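Long-range contacts in putative secreted cellulose-binding protein (PDB 4OY6), which probably acts as a copper-dependent lytic polysaccharide monooxygenase of family AA10 that oxidatively cleaves cellulose: residues L51-A57 with D174-F178; V64-C70 with A128-L134; A85-W89 with P124-A128; T95-T99 with V153-G157; Y112-T118 with L134-T140. Numbering follows the deposited sequence.

Contact 1 (L51-A57 with D174-F178); sequences LYRNGSA and DQTYF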
# COMPACT_ATOMS: atom_id res chain seq x y z
N LEU A 51 -0.36 -3.04 9.06
CA LEU A 51 0.63 -2.08 8.59
C LEU A 51 0.23 -0.66 9.01
O LEU A 51 -0.32 0.10 8.21
CB LEU A 51 0.83 -2.22 7.08
CG LEU A 51 2.23 -1.82 6.58
CD1 LEU A 51 2.38 -2.21 5.13
CD2 LEU A 51 2.55 -0.33 6.79
N TYR A 52 0.50 -0.34 10.27
CA TYR A 52 0.08 0.91 10.86
C TYR A 52 1.18 1.50 11.75
O TYR A 52 2.10 0.79 12.19
CB TYR A 52 -1.21 0.74 11.71
CG TYR A 52 -0.98 -0.11 12.93
CD1 TYR A 52 -1.03 -1.50 12.88
CD2 TYR A 52 -0.61 0.48 14.13
CE1 TYR A 52 -0.72 -2.28 13.98
CE2 TYR A 52 -0.33 -0.29 15.24
CZ TYR A 52 -0.38 -1.68 15.15
OH TYR A 52 -0.09 -2.46 16.25
N ARG A 53 1.04 2.79 12.03
CA ARG A 53 1.78 3.49 13.07
C ARG A 53 0.77 4.19 13.96
O ARG A 53 -0.23 4.72 13.48
CB ARG A 53 2.69 4.61 12.50
CG ARG A 53 3.74 4.19 11.52
CD ARG A 53 4.64 5.35 11.15
NE ARG A 53 5.56 5.66 12.20
CZ ARG A 53 6.74 5.08 12.40
NH1 ARG A 53 7.24 4.20 11.56
NH2 ARG A 53 7.47 5.46 13.45
N ASN A 54 1.06 4.23 15.25
CA ASN A 54 0.32 5.07 16.19
C ASN A 54 1.03 6.39 16.44
O ASN A 54 2.26 6.42 16.47
CB ASN A 54 0.18 4.37 17.55
CG ASN A 54 -0.63 3.10 17.48
OD1 ASN A 54 -1.50 2.94 16.62
ND2 ASN A 54 -0.36 2.21 18.43
N GLY A 55 0.25 7.46 16.64
CA GLY A 55 0.77 8.69 17.22
C GLY A 55 1.48 9.62 16.28
O GLY A 55 2.22 10.49 16.72
N SER A 56 1.25 9.48 14.97
CA SER A 56 1.96 10.32 14.01
C SER A 56 1.55 11.80 14.07
O SER A 56 2.28 12.64 13.56
CB SER A 56 1.77 9.83 12.58
OG SER A 56 2.17 8.48 12.38
N ALA A 57 0.37 12.09 14.62
CA ALA A 57 -0.13 13.46 14.73
C ALA A 57 -0.10 14.19 13.39
O ALA A 57 0.14 15.40 13.31
CB ALA A 57 0.61 14.24 15.82
N ASP A 174 -5.33 8.02 17.25
CA ASP A 174 -4.34 8.48 16.28
C ASP A 174 -3.56 7.25 15.80
O ASP A 174 -2.53 6.87 16.35
CB ASP A 174 -3.41 9.54 16.87
CG ASP A 174 -2.43 10.09 15.85
OD1 ASP A 174 -2.57 9.76 14.66
OD2 ASP A 174 -1.50 10.83 16.24
N GLN A 175 -4.10 6.64 14.76
CA GLN A 175 -3.52 5.44 14.16
C GLN A 175 -3.68 5.58 12.65
O GLN A 175 -4.75 5.98 12.16
CB GLN A 175 -4.24 4.20 14.66
CG GLN A 175 -3.70 2.89 14.12
CD GLN A 175 -4.38 1.73 14.77
OE1 GLN A 175 -5.48 1.32 14.39
NE2 GLN A 175 -3.75 1.21 15.82
N THR A 176 -2.62 5.26 11.93
CA THR A 176 -2.54 5.54 10.50
C THR A 176 -1.97 4.32 9.79
O THR A 176 -0.99 3.73 10.24
CB THR A 176 -1.59 6.73 10.23
OG1 THR A 176 -1.82 7.77 11.19
CG2 THR A 176 -1.77 7.25 8.80
N TYR A 177 -2.58 3.96 8.66
CA TYR A 177 -2.16 2.85 7.82
C TYR A 177 -1.58 3.39 6.53
O TYR A 177 -2.11 4.34 5.97
CB TYR A 177 -3.34 1.91 7.53
CG TYR A 177 -3.99 1.34 8.76
CD1 TYR A 177 -4.76 2.13 9.61
CD2 TYR A 177 -3.84 0.01 9.09
CE1 TYR A 177 -5.35 1.59 10.74
CE2 TYR A 177 -4.42 -0.54 10.25
CZ TYR A 177 -5.17 0.28 11.07
OH TYR A 177 -5.73 -0.25 12.22
N PHE A 178 -0.50 2.76 6.06
CA PHE A 178 0.29 3.26 4.92
C PHE A 178 0.37 2.15 3.88
O PHE A 178 1.09 1.17 4.07
CB PHE A 178 1.71 3.66 5.36
CG PHE A 178 1.72 4.74 6.42
CD1 PHE A 178 1.67 4.43 7.77
CD2 PHE A 178 1.78 6.07 6.06
CE1 PHE A 178 1.67 5.44 8.71
CE2 PHE A 178 1.78 7.08 7.00
CZ PHE A 178 1.73 6.76 8.33
O HOH W 1 -0.16 7.50 13.29

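Contact 2 (V64-C70 with A128-L134); sequences VPDGQLC and ALTWGEL. With ZN (zinc ion), chain I.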
# COMPACT_ATOMS: atom_id res chain seq x y z
N VAL A 64 8.02 8.69 8.43
CA VAL A 64 8.15 7.75 7.31
C VAL A 64 9.27 8.28 6.41
O VAL A 64 9.03 9.10 5.54
CB VAL A 64 6.84 7.60 6.53
CG1 VAL A 64 7.03 6.68 5.33
CG2 VAL A 64 5.73 7.09 7.44
N PRO A 65 10.51 7.82 6.65
CA PRO A 65 11.61 8.29 5.82
C PRO A 65 11.51 7.86 4.35
O PRO A 65 10.93 6.82 4.02
CB PRO A 65 12.83 7.60 6.44
CG PRO A 65 12.45 7.34 7.86
CD PRO A 65 10.99 7.00 7.77
N ASP A 66 12.10 8.66 3.46
CA ASP A 66 12.25 8.26 2.08
C ASP A 66 12.88 6.88 1.99
O ASP A 66 13.75 6.52 2.78
CB ASP A 66 13.14 9.27 1.35
CG ASP A 66 12.44 10.56 1.03
OD1 ASP A 66 11.20 10.63 1.03
OD2 ASP A 66 13.15 11.53 0.72
N GLY A 67 12.37 6.10 1.05
CA GLY A 67 12.78 4.70 0.88
C GLY A 67 12.11 3.71 1.81
O GLY A 67 12.35 2.52 1.72
N GLN A 68 11.28 4.21 2.72
CA GLN A 68 10.56 3.40 3.70
C GLN A 68 9.07 3.65 3.65
O GLN A 68 8.34 3.35 4.60
CB GLN A 68 11.07 3.65 5.12
CG GLN A 68 12.57 3.45 5.27
CD GLN A 68 13.09 3.82 6.62
OE1 GLN A 68 12.35 3.78 7.61
NE2 GLN A 68 14.36 4.14 6.69
N LEU A 69 8.56 4.19 2.55
CA LEU A 69 7.14 4.49 2.47
C LEU A 69 6.28 3.22 2.56
O LEU A 69 5.27 3.19 3.27
CB LEU A 69 6.78 5.29 1.20
CG LEU A 69 7.03 6.80 1.32
CD1 LEU A 69 8.52 7.17 1.49
CD2 LEU A 69 6.41 7.54 0.15
N CYS A 70 6.64 2.18 1.82
CA CYS A 70 5.79 0.99 1.73
C CYS A 70 5.82 0.13 2.98
O CYS A 70 4.92 -0.68 3.16
CB CYS A 70 6.11 0.16 0.49
SG CYS A 70 5.80 1.08 -1.05
N ALA A 128 13.76 3.63 -5.53
CA ALA A 128 13.09 3.63 -4.23
C ALA A 128 12.03 4.73 -4.18
O ALA A 128 12.22 5.83 -4.72
CB ALA A 128 14.12 3.87 -3.14
N LEU A 129 10.90 4.43 -3.55
CA LEU A 129 9.87 5.44 -3.35
C LEU A 129 10.33 6.51 -2.35
O LEU A 129 10.89 6.20 -1.30
CB LEU A 129 8.60 4.82 -2.81
CG LEU A 129 7.50 4.50 -3.79
CD1 LEU A 129 7.89 3.19 -4.44
CD2 LEU A 129 6.17 4.42 -3.01
N THR A 130 10.06 7.76 -2.71
CA THR A 130 10.32 8.92 -1.86
C THR A 130 9.08 9.80 -1.90
O THR A 130 8.29 9.74 -2.84
CB THR A 130 11.53 9.73 -2.34
OG1 THR A 130 11.18 10.39 -3.57
CG2 THR A 130 12.77 8.83 -2.52
N TRP A 131 8.95 10.66 -0.90
CA TRP A 131 7.84 11.60 -0.87
C TRP A 131 7.89 12.56 -2.06
O TRP A 131 6.85 12.94 -2.60
CB TRP A 131 7.84 12.37 0.44
CG TRP A 131 7.43 11.55 1.62
CD1 TRP A 131 8.25 10.94 2.54
CD2 TRP A 131 6.09 11.24 2.03
NE1 TRP A 131 7.50 10.30 3.49
CE2 TRP A 131 6.18 10.46 3.20
CE3 TRP A 131 4.83 11.56 1.53
CZ2 TRP A 131 5.04 10.02 3.88
CZ3 TRP A 131 3.69 11.10 2.21
CH2 TRP A 131 3.82 10.34 3.37
N GLY A 132 9.09 12.92 -2.48
CA GLY A 132 9.25 13.84 -3.59
C GLY A 132 8.83 13.30 -4.94
O GLY A 132 8.61 14.06 -5.88
N GLU A 133 8.70 11.97 -5.04
CA GLU A 133 8.26 11.31 -6.27
C GLU A 133 6.79 11.03 -6.29
O GLU A 133 6.32 10.37 -7.21
CB GLU A 133 9.03 10.00 -6.46
CG GLU A 133 10.52 10.17 -6.67
CD GLU A 133 10.89 10.64 -8.05
OE1 GLU A 133 10.00 11.02 -8.84
OE2 GLU A 133 12.11 10.58 -8.35
N LEU A 134 6.05 11.52 -5.28
CA LEU A 134 4.60 11.38 -5.23
C LEU A 134 3.89 12.64 -5.64
O LEU A 134 4.37 13.76 -5.37
CB LEU A 134 4.15 11.01 -3.82
CG LEU A 134 4.58 9.67 -3.26
CD1 LEU A 134 4.11 9.52 -1.82
CD2 LEU A 134 4.07 8.52 -4.11
ZN ZN I . 12.17 13.28 0.64
O HOH W 2 11.69 13.14 -1.22

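Contact 3 (A85-W89 with P124-A128); sequences AVGPW and PATQA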
# COMPACT_ATOMS: atom_id res chain seq x y z
N ALA A 85 11.54 -3.25 -0.74
CA ALA A 85 12.39 -3.73 -1.81
C ALA A 85 12.02 -3.06 -3.13
O ALA A 85 10.85 -2.76 -3.39
CB ALA A 85 12.29 -5.24 -1.93
N VAL A 86 13.05 -2.86 -3.96
CA VAL A 86 12.89 -2.24 -5.26
C VAL A 86 13.01 -3.34 -6.32
O VAL A 86 13.98 -4.10 -6.35
CB VAL A 86 13.93 -1.15 -5.46
CG1 VAL A 86 13.86 -0.57 -6.87
CG2 VAL A 86 13.77 -0.06 -4.42
N GLY A 87 11.99 -3.44 -7.18
CA GLY A 87 11.96 -4.48 -8.18
C GLY A 87 10.60 -4.57 -8.81
O GLY A 87 9.73 -3.72 -8.55
N PRO A 88 10.40 -5.60 -9.64
CA PRO A 88 9.19 -5.71 -10.45
C PRO A 88 7.99 -6.29 -9.69
O PRO A 88 7.53 -7.41 -9.95
CB PRO A 88 9.65 -6.63 -11.59
CG PRO A 88 10.63 -7.54 -10.92
CD PRO A 88 11.41 -6.62 -10.01
N TRP A 89 7.48 -5.51 -8.73
CA TRP A 89 6.30 -5.88 -7.98
C TRP A 89 5.15 -6.10 -8.96
O TRP A 89 4.98 -5.36 -9.93
CB TRP A 89 5.92 -4.76 -7.00
CG TRP A 89 6.87 -4.66 -5.84
CD1 TRP A 89 7.98 -3.88 -5.75
CD2 TRP A 89 6.75 -5.35 -4.60
NE1 TRP A 89 8.58 -4.06 -4.54
CE2 TRP A 89 7.86 -4.97 -3.81
CE3 TRP A 89 5.84 -6.26 -4.10
CZ2 TRP A 89 8.05 -5.48 -2.54
CZ3 TRP A 89 6.06 -6.78 -2.84
CH2 TRP A 89 7.14 -6.40 -2.09
N PRO A 124 9.11 2.55 -10.52
CA PRO A 124 9.13 1.75 -9.29
C PRO A 124 9.92 0.46 -9.34
O PRO A 124 10.27 -0.09 -8.31
CB PRO A 124 7.63 1.48 -9.02
CG PRO A 124 6.89 2.50 -9.83
CD PRO A 124 7.75 2.69 -11.05
N ALA A 125 10.18 -0.04 -10.53
CA ALA A 125 10.93 -1.29 -10.63
C ALA A 125 12.41 -1.08 -10.41
O ALA A 125 13.11 -2.05 -10.18
CB ALA A 125 10.68 -1.94 -11.98
N THR A 126 12.90 0.17 -10.51
CA THR A 126 14.33 0.44 -10.32
C THR A 126 14.67 1.57 -9.35
O THR A 126 15.85 1.78 -9.06
CB THR A 126 15.03 0.76 -11.67
OG1 THR A 126 14.45 1.94 -12.25
CG2 THR A 126 14.92 -0.42 -12.64
N GLN A 127 13.67 2.28 -8.83
CA GLN A 127 13.89 3.41 -7.94
C GLN A 127 13.11 3.26 -6.64
O GLN A 127 11.95 2.83 -6.65
CB GLN A 127 13.42 4.69 -8.61
CG GLN A 127 14.14 5.01 -9.91
CD GLN A 127 13.67 6.33 -10.48
OE1 GLN A 127 12.78 6.37 -11.32
NE2 GLN A 127 14.22 7.43 -9.98
N ALA A 128 13.76 3.63 -5.53
CA ALA A 128 13.09 3.63 -4.23
C ALA A 128 12.03 4.73 -4.18
O ALA A 128 12.22 5.83 -4.72
CB ALA A 128 14.12 3.87 -3.14

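Contact 4 (T95-T99 with V153-G157); sequences TDDFT and VSTSG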
# COMPACT_ATOMS: atom_id res chain seq x y z
N THR A 95 -7.88 1.62 -14.68
CA THR A 95 -8.24 2.67 -15.60
C THR A 95 -7.90 4.02 -14.95
O THR A 95 -7.56 4.10 -13.77
CB THR A 95 -9.75 2.57 -15.98
OG1 THR A 95 -10.55 2.40 -14.79
CG2 THR A 95 -9.95 1.37 -16.88
N ASP A 96 -7.98 5.09 -15.74
CA ASP A 96 -7.58 6.41 -15.23
C ASP A 96 -8.39 6.82 -14.00
O ASP A 96 -7.85 7.47 -13.08
CB ASP A 96 -7.75 7.48 -16.30
CG ASP A 96 -6.74 7.45 -17.42
OD1 ASP A 96 -5.83 6.61 -17.44
OD2 ASP A 96 -6.91 8.32 -18.31
N ASP A 97 -9.67 6.47 -14.01
CA ASP A 97 -10.54 6.60 -12.86
C ASP A 97 -10.66 5.21 -12.24
O ASP A 97 -11.03 4.25 -12.93
CB ASP A 97 -11.95 7.08 -13.23
CG ASP A 97 -11.96 8.41 -13.94
OD1 ASP A 97 -11.07 9.23 -13.71
OD2 ASP A 97 -12.90 8.62 -14.71
N PHE A 98 -10.35 5.09 -10.96
CA PHE A 98 -10.38 3.79 -10.30
C PHE A 98 -10.76 4.00 -8.85
O PHE A 98 -10.62 5.09 -8.29
CB PHE A 98 -9.03 3.06 -10.43
CG PHE A 98 -7.88 3.77 -9.79
CD1 PHE A 98 -7.20 4.78 -10.46
CD2 PHE A 98 -7.45 3.44 -8.50
CE1 PHE A 98 -6.13 5.45 -9.85
CE2 PHE A 98 -6.38 4.09 -7.93
CZ PHE A 98 -5.73 5.11 -8.59
N THR A 99 -11.29 2.95 -8.26
CA THR A 99 -11.71 2.98 -6.86
C THR A 99 -10.68 2.31 -5.98
O THR A 99 -10.30 1.18 -6.23
CB THR A 99 -13.06 2.28 -6.69
OG1 THR A 99 -14.04 2.94 -7.50
CG2 THR A 99 -13.53 2.31 -5.25
N VAL A 153 -11.12 7.62 -7.13
CA VAL A 153 -9.97 8.40 -7.58
C VAL A 153 -10.10 8.70 -9.07
O VAL A 153 -10.52 7.83 -9.84
CB VAL A 153 -8.63 7.64 -7.28
CG1 VAL A 153 -7.41 8.40 -7.81
CG2 VAL A 153 -8.48 7.43 -5.78
N SER A 154 -9.71 9.89 -9.47
CA SER A 154 -9.69 10.26 -10.87
C SER A 154 -8.33 10.84 -11.20
O SER A 154 -7.89 11.82 -10.58
CB SER A 154 -10.75 11.31 -11.18
OG SER A 154 -10.73 11.70 -12.54
N THR A 155 -7.68 10.27 -12.21
CA THR A 155 -6.41 10.76 -12.72
C THR A 155 -6.50 10.91 -14.23
O THR A 155 -7.37 10.32 -14.86
CB THR A 155 -5.23 9.81 -12.39
OG1 THR A 155 -5.31 8.63 -13.19
CG2 THR A 155 -5.20 9.46 -10.89
N SER A 156 -5.59 11.70 -14.78
CA SER A 156 -5.39 11.78 -16.22
C SER A 156 -3.91 11.99 -16.50
O SER A 156 -3.22 12.62 -15.71
CB SER A 156 -6.22 12.92 -16.83
OG SER A 156 -7.60 12.78 -16.60
N GLY A 157 -3.44 11.47 -17.62
CA GLY A 157 -2.05 11.63 -18.01
C GLY A 157 -1.06 10.70 -17.35
O GLY A 157 0.15 10.88 -17.52
O HOH W 3 -4.86 9.81 -19.43
O HOH W 4 -9.89 10.45 -15.74

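Contact 5 (Y112-T118 with L134-T140); sequences YFLVYVT and LQQVART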
# COMPACT_ATOMS: atom_id res chain seq x y z
N TYR A 112 -9.87 10.82 7.52
CA TYR A 112 -9.61 11.16 6.14
C TYR A 112 -8.76 10.04 5.53
O TYR A 112 -8.12 9.26 6.24
CB TYR A 112 -8.87 12.50 6.01
CG TYR A 112 -7.57 12.61 6.78
CD1 TYR A 112 -6.37 12.17 6.23
CD2 TYR A 112 -7.54 13.10 8.07
CE1 TYR A 112 -5.19 12.25 6.92
CE2 TYR A 112 -6.34 13.20 8.77
CZ TYR A 112 -5.17 12.77 8.20
OH TYR A 112 -3.99 12.85 8.89
N PHE A 113 -8.76 10.01 4.20
CA PHE A 113 -7.76 9.31 3.39
C PHE A 113 -7.00 10.32 2.56
O PHE A 113 -7.57 11.29 2.06
CB PHE A 113 -8.41 8.31 2.43
CG PHE A 113 -9.20 7.22 3.11
CD1 PHE A 113 -8.57 6.08 3.56
CD2 PHE A 113 -10.57 7.32 3.28
CE1 PHE A 113 -9.28 5.07 4.17
CE2 PHE A 113 -11.29 6.30 3.90
CZ PHE A 113 -10.64 5.18 4.35
N LEU A 114 -5.71 10.08 2.42
CA LEU A 114 -4.87 10.77 1.42
C LEU A 114 -4.46 9.72 0.41
O LEU A 114 -4.04 8.62 0.77
CB LEU A 114 -3.62 11.37 2.06
CG LEU A 114 -3.83 12.24 3.27
CD1 LEU A 114 -2.49 12.66 3.85
CD2 LEU A 114 -4.73 13.43 3.00
N VAL A 115 -4.55 10.06 -0.88
CA VAL A 115 -4.12 9.13 -1.91
C VAL A 115 -3.14 9.87 -2.81
O VAL A 115 -3.41 10.97 -3.28
CB VAL A 115 -5.30 8.60 -2.76
CG1 VAL A 115 -4.80 7.54 -3.73
CG2 VAL A 115 -6.42 8.05 -1.88
N TYR A 116 -1.99 9.23 -3.02
CA TYR A 116 -0.95 9.71 -3.89
C TYR A 116 -0.68 8.68 -4.98
O TYR A 116 -0.98 7.51 -4.84
CB TYR A 116 0.37 9.92 -3.13
CG TYR A 116 0.30 10.85 -1.96
CD1 TYR A 116 -0.12 10.40 -0.71
CD2 TYR A 116 0.62 12.20 -2.08
CE1 TYR A 116 -0.19 11.24 0.37
CE2 TYR A 116 0.54 13.06 -1.00
CZ TYR A 116 0.15 12.57 0.23
OH TYR A 116 0.07 13.41 1.29
N VAL A 117 -0.07 9.14 -6.06
CA VAL A 117 0.46 8.23 -7.08
C VAL A 117 1.86 8.70 -7.44
O VAL A 117 2.16 9.90 -7.43
CB VAL A 117 -0.45 8.14 -8.35
CG1 VAL A 117 0.14 7.16 -9.36
CG2 VAL A 117 -1.87 7.70 -8.01
N THR A 118 2.73 7.77 -7.78
CA THR A 118 4.07 8.14 -8.26
C THR A 118 3.95 8.95 -9.55
O THR A 118 3.09 8.70 -10.42
CB THR A 118 4.96 6.91 -8.46
OG1 THR A 118 4.29 5.97 -9.30
CG2 THR A 118 5.30 6.28 -7.13
N LEU A 134 6.05 11.52 -5.28
CA LEU A 134 4.60 11.38 -5.23
C LEU A 134 3.89 12.64 -5.64
O LEU A 134 4.37 13.76 -5.37
CB LEU A 134 4.15 11.01 -3.82
CG LEU A 134 4.58 9.67 -3.26
CD1 LEU A 134 4.11 9.52 -1.82
CD2 LEU A 134 4.07 8.52 -4.11
N GLN A 135 2.73 12.45 -6.26
CA GLN A 135 1.77 13.51 -6.47
C GLN A 135 0.43 13.15 -5.82
O GLN A 135 -0.04 12.02 -5.92
CB GLN A 135 1.64 13.85 -7.94
CG GLN A 135 1.02 12.79 -8.80
CD GLN A 135 0.98 13.17 -10.28
OE1 GLN A 135 -0.08 13.28 -10.91
NE2 GLN A 135 2.16 13.39 -10.83
N GLN A 136 -0.16 14.11 -5.14
CA GLN A 136 -1.43 13.88 -4.49
C GLN A 136 -2.49 13.76 -5.56
O GLN A 136 -2.57 14.61 -6.46
CB GLN A 136 -1.74 14.97 -3.47
CG GLN A 136 -3.06 14.78 -2.72
CD GLN A 136 -3.27 15.80 -1.63
OE1 GLN A 136 -2.54 15.84 -0.67
NE2 GLN A 136 -4.30 16.58 -1.76
N VAL A 137 -3.32 12.71 -5.48
CA VAL A 137 -4.45 12.55 -6.37
C VAL A 137 -5.81 12.68 -5.71
O VAL A 137 -6.80 12.90 -6.40
CB VAL A 137 -4.35 11.30 -7.23
CG1 VAL A 137 -3.11 11.34 -8.11
CG2 VAL A 137 -4.41 10.07 -6.37
N ALA A 138 -5.89 12.55 -4.39
CA ALA A 138 -7.15 12.78 -3.67
C ALA A 138 -6.87 13.00 -2.20
O ALA A 138 -5.91 12.47 -1.66
CB ALA A 138 -8.09 11.58 -3.80
N ARG A 139 -7.72 13.82 -1.59
CA ARG A 139 -7.85 13.84 -0.14
C ARG A 139 -9.33 13.79 0.16
O ARG A 139 -10.10 14.47 -0.53
CB ARG A 139 -7.24 15.09 0.51
CG ARG A 139 -7.37 15.09 2.03
CD ARG A 139 -6.51 16.13 2.73
NE ARG A 139 -6.66 15.97 4.18
CZ ARG A 139 -5.72 16.21 5.09
NH1 ARG A 139 -4.51 16.64 4.74
NH2 ARG A 139 -6.00 16.00 6.38
N THR A 140 -9.74 13.01 1.16
CA THR A 140 -11.15 12.90 1.45
C THR A 140 -11.47 13.55 2.78
O THR A 140 -10.59 13.87 3.56
CB THR A 140 -11.62 11.43 1.54
OG1 THR A 140 -11.18 10.82 2.77
CG2 THR A 140 -11.11 10.58 0.39
O HOH W 5 0.13 16.05 0.44

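Contact 1 (L51-A57 with D174-F178)
Strand 52-54 runs antiparallel along the start of strand 175-184, held by Arg-53 N to Thr-176 O and Thr-176 N to Arg-53 O, both 2.9 Å. Side chains follow the pleat. On one face the pairing puts Tyr-52 CB over the Tyr-177 ring, 3.8 Å from the centroid, a CH-pi contact, and the p rotamer sets the Tyr-52 ring oblique to that of Tyr-177. Gln-175, extended with chi1 and chi2 both t, gives NE2 to Asn-54 OD1 at 2.9 Å, a reach that an amide suits. This face belongs to the histidine-brace copper site of AA10 enzymes: Tyr-177 packs edge-to-face on His-1, and its side chain comes within about 3 Å of the copper. On the other face the Arg-53 chain bends, its CG 3.7 Å from Phe-178 CE1, while its NH1 bonds Gly-72. Where the pairing ends, Gly-55 adopts a positive phi that favours glycine, and Asp-174, chi1 t, accepts from Ala-57 N at OD2, 2.8 Å away.

Contact 2 (V64-C70 with A128-L134)
A zinc ion sits at the edge of this loop-to-loop contact, 2.0 Å from Asp-66 OD2 and 1.9 Å from a water that in turn accepts a hydrogen bond from Gly-132 N at 2.9 Å. The ion thus bridges the segments through solvent. A carboxylate suits the position because its two oxygens can serve different partners: while OD2 holds the metal, Asp-66 OD1 accepts from Trp-131 N at 3.0 Å. Gly-67, in the type II turn from Pro-65 to Gln-68, has the positive phi that glycine tolerates best, and its N donates to Leu-129 O at 2.8 Å. Indole supplies both a donor and a flat apolar surface. Trp-131 NE1 reaches Val-64 O at 2.8 Å, and Leu-69 CD1 lies over the five-membered ring, 4.1 Å from its centroid, in a CH-pi contact. Branched Leu-69 fills the space between the segments, its CD2 meeting Leu-134 CD1 at 3.6 Å, and Leu-129 CD2 packs on Cys-70 SG at 3.9 Å. This is loop packing on the beta sandwich: Trp-131 begins a short 3-10 turn leading into strand 134-139, and the 64-70 loop follows helix 60-63, whose Phe-60 and Glu-61 touch Trp-131; behind it, Leu-129 packs on Val-163 of strand 161-170, and Cys-70 forms a disulfide with Cys-180 of strand 175-184.

Contact 3 (A85-W89 with P124-A128)
Two irregular loops meet here by packing alone, the one before strand 92-93 against the one between strands 110-118 and 134-139, with no hydrogen bond directly between the segments. Val-86 does most of the work. Val-86 CG1 lies 3.4 Å from Thr-126 C and Val-86 CG2 4.1 Å from Ala-128 CB; a short, branched apolar side chain suits this shallow surface. The backbones come closest at Gly-87 and Ala-125, with reciprocal CA-H...O contacts: Gly-87 CA to Ala-125 O and Ala-125 CA to Gly-87 O, each 3.4 Å. Gly-87 is nearly fully extended, and a CB there would clash with Pro-88 CD. Pro-88 is the centre of an inverse gamma turn, closed by Trp-89 N to Gly-87 O at 2.9 Å, which sends Trp-89 back so that its NE1 bonds Ala-85 O, also at 2.9 Å. The Trp-89 ring packs on Met-33 and Gln-36 of helix 32-40, joining this loop to the helical part of the fold.

Contact 4 (T95-T99 with V153-G157)
Thr-95 to Thr-99 enter strand 97-104, the middle of a three-stranded antiparallel sheet in the AA10 beta sandwich, and pair with the end of strand 148-154. Thr-95 leads in, its OG1 bonding Asp-97 O at 2.7 Å. Next, Asp-96 O accepts both Thr-155 N at 2.9 Å and Thr-155 OG1 at 2.8 Å; threonine suits the place because its hydroxyl adds a second bond. A water spans Asp-96 OD2 and Gly-157 N, 2.8 Å from each. Asp-97, opposite Ser-154, occupies the exposed face, where polar groups belong; Ser-154 OG donates to Asp-97 OD1 at 2.8 Å, and another water joins that OD1 to Thr-155 O. Phe-98 turns to the buried face: Phe-98 N to Val-153 O is 3.0 Å, and Val-153 N to Phe-98 O 2.8 Å. Its p rotamer lets Val-153 CB lie over the face of the Phe-98 ring, 4.2 Å from its centroid in a CH-pi contact, with Phe-98 CZ 3.8 Å from Val-153 CG1.

Contact 5 (Y112-T118 with L134-T140)
Backbone hydrogen bonds dominate this antiparallel pair. Near one end, Val-117 N to Gln-135 O and Gln-135 N to Val-117 O are both 2.9 Å. In the middle, Val-115 O takes two donors, Val-137 N at 2.8 Å and Ala-138 N at 3.1 Å, while Val-115 N gives to Ala-138 O at 2.9 Å. Two residues thus face one, a classic beta bulge that shifts the register by one residue, and Val-137, with a psi of -19°, leaves the extended conformation to make it possible. Past it, Thr-140 N bonds Phe-113 O at 2.9 Å and Thr-140 OG1 accepts from Phe-113 N, also at 2.9 Å, so that a hydroxyl stands in for a backbone carbonyl. Arg-139, fully extended to its NE, places its guanidinium over the Tyr-112 ring, CZ 4.3 Å from the centroid, a cation-pi contact suited to an exposed edge, and its CD lies 3.2 Å from Leu-114 CD2. On the face toward strand 148-154, Val-137 CG2 packs on Val-115 CG1 at 3.7 Å and on Val-117 CG2 at 3.8 Å; on the other face Tyr-116 CB meets Leu-134 CD1 at 4.0 Å. The chemistry implies two characters: Val-115 and Val-117 lie on the face toward the other sheet, while Leu-114, Tyr-116, Gln-136 and Arg-139 put a mix of apolar, polar and charged groups on the opposite face.

Overall arrangement
From the N terminus, 51-57 opens the widest loop, which closes only at 174-178 in contact 1 and encloses the other four contacts. Within it, contact 2 joins 64-70 to 128-134 and encloses contact 3, the two sharing Ala-128. Contact 4 starts at 95-99, inside both loops, and ends beyond them at 153-157, crossing contacts 2 and 3. Contact 5 lies within contact 4 but crosses contacts 2 and 3, sharing Leu-134 with contact 2. Contacts 1 and 5 belong to the six-stranded sheet, contact 4 to the three-stranded sheet facing it through Val-137 and Val-153, and contacts 2 and 3 tie the region between helix 60-63 and strand 92-93 to that between strands 110-118 and 134-139.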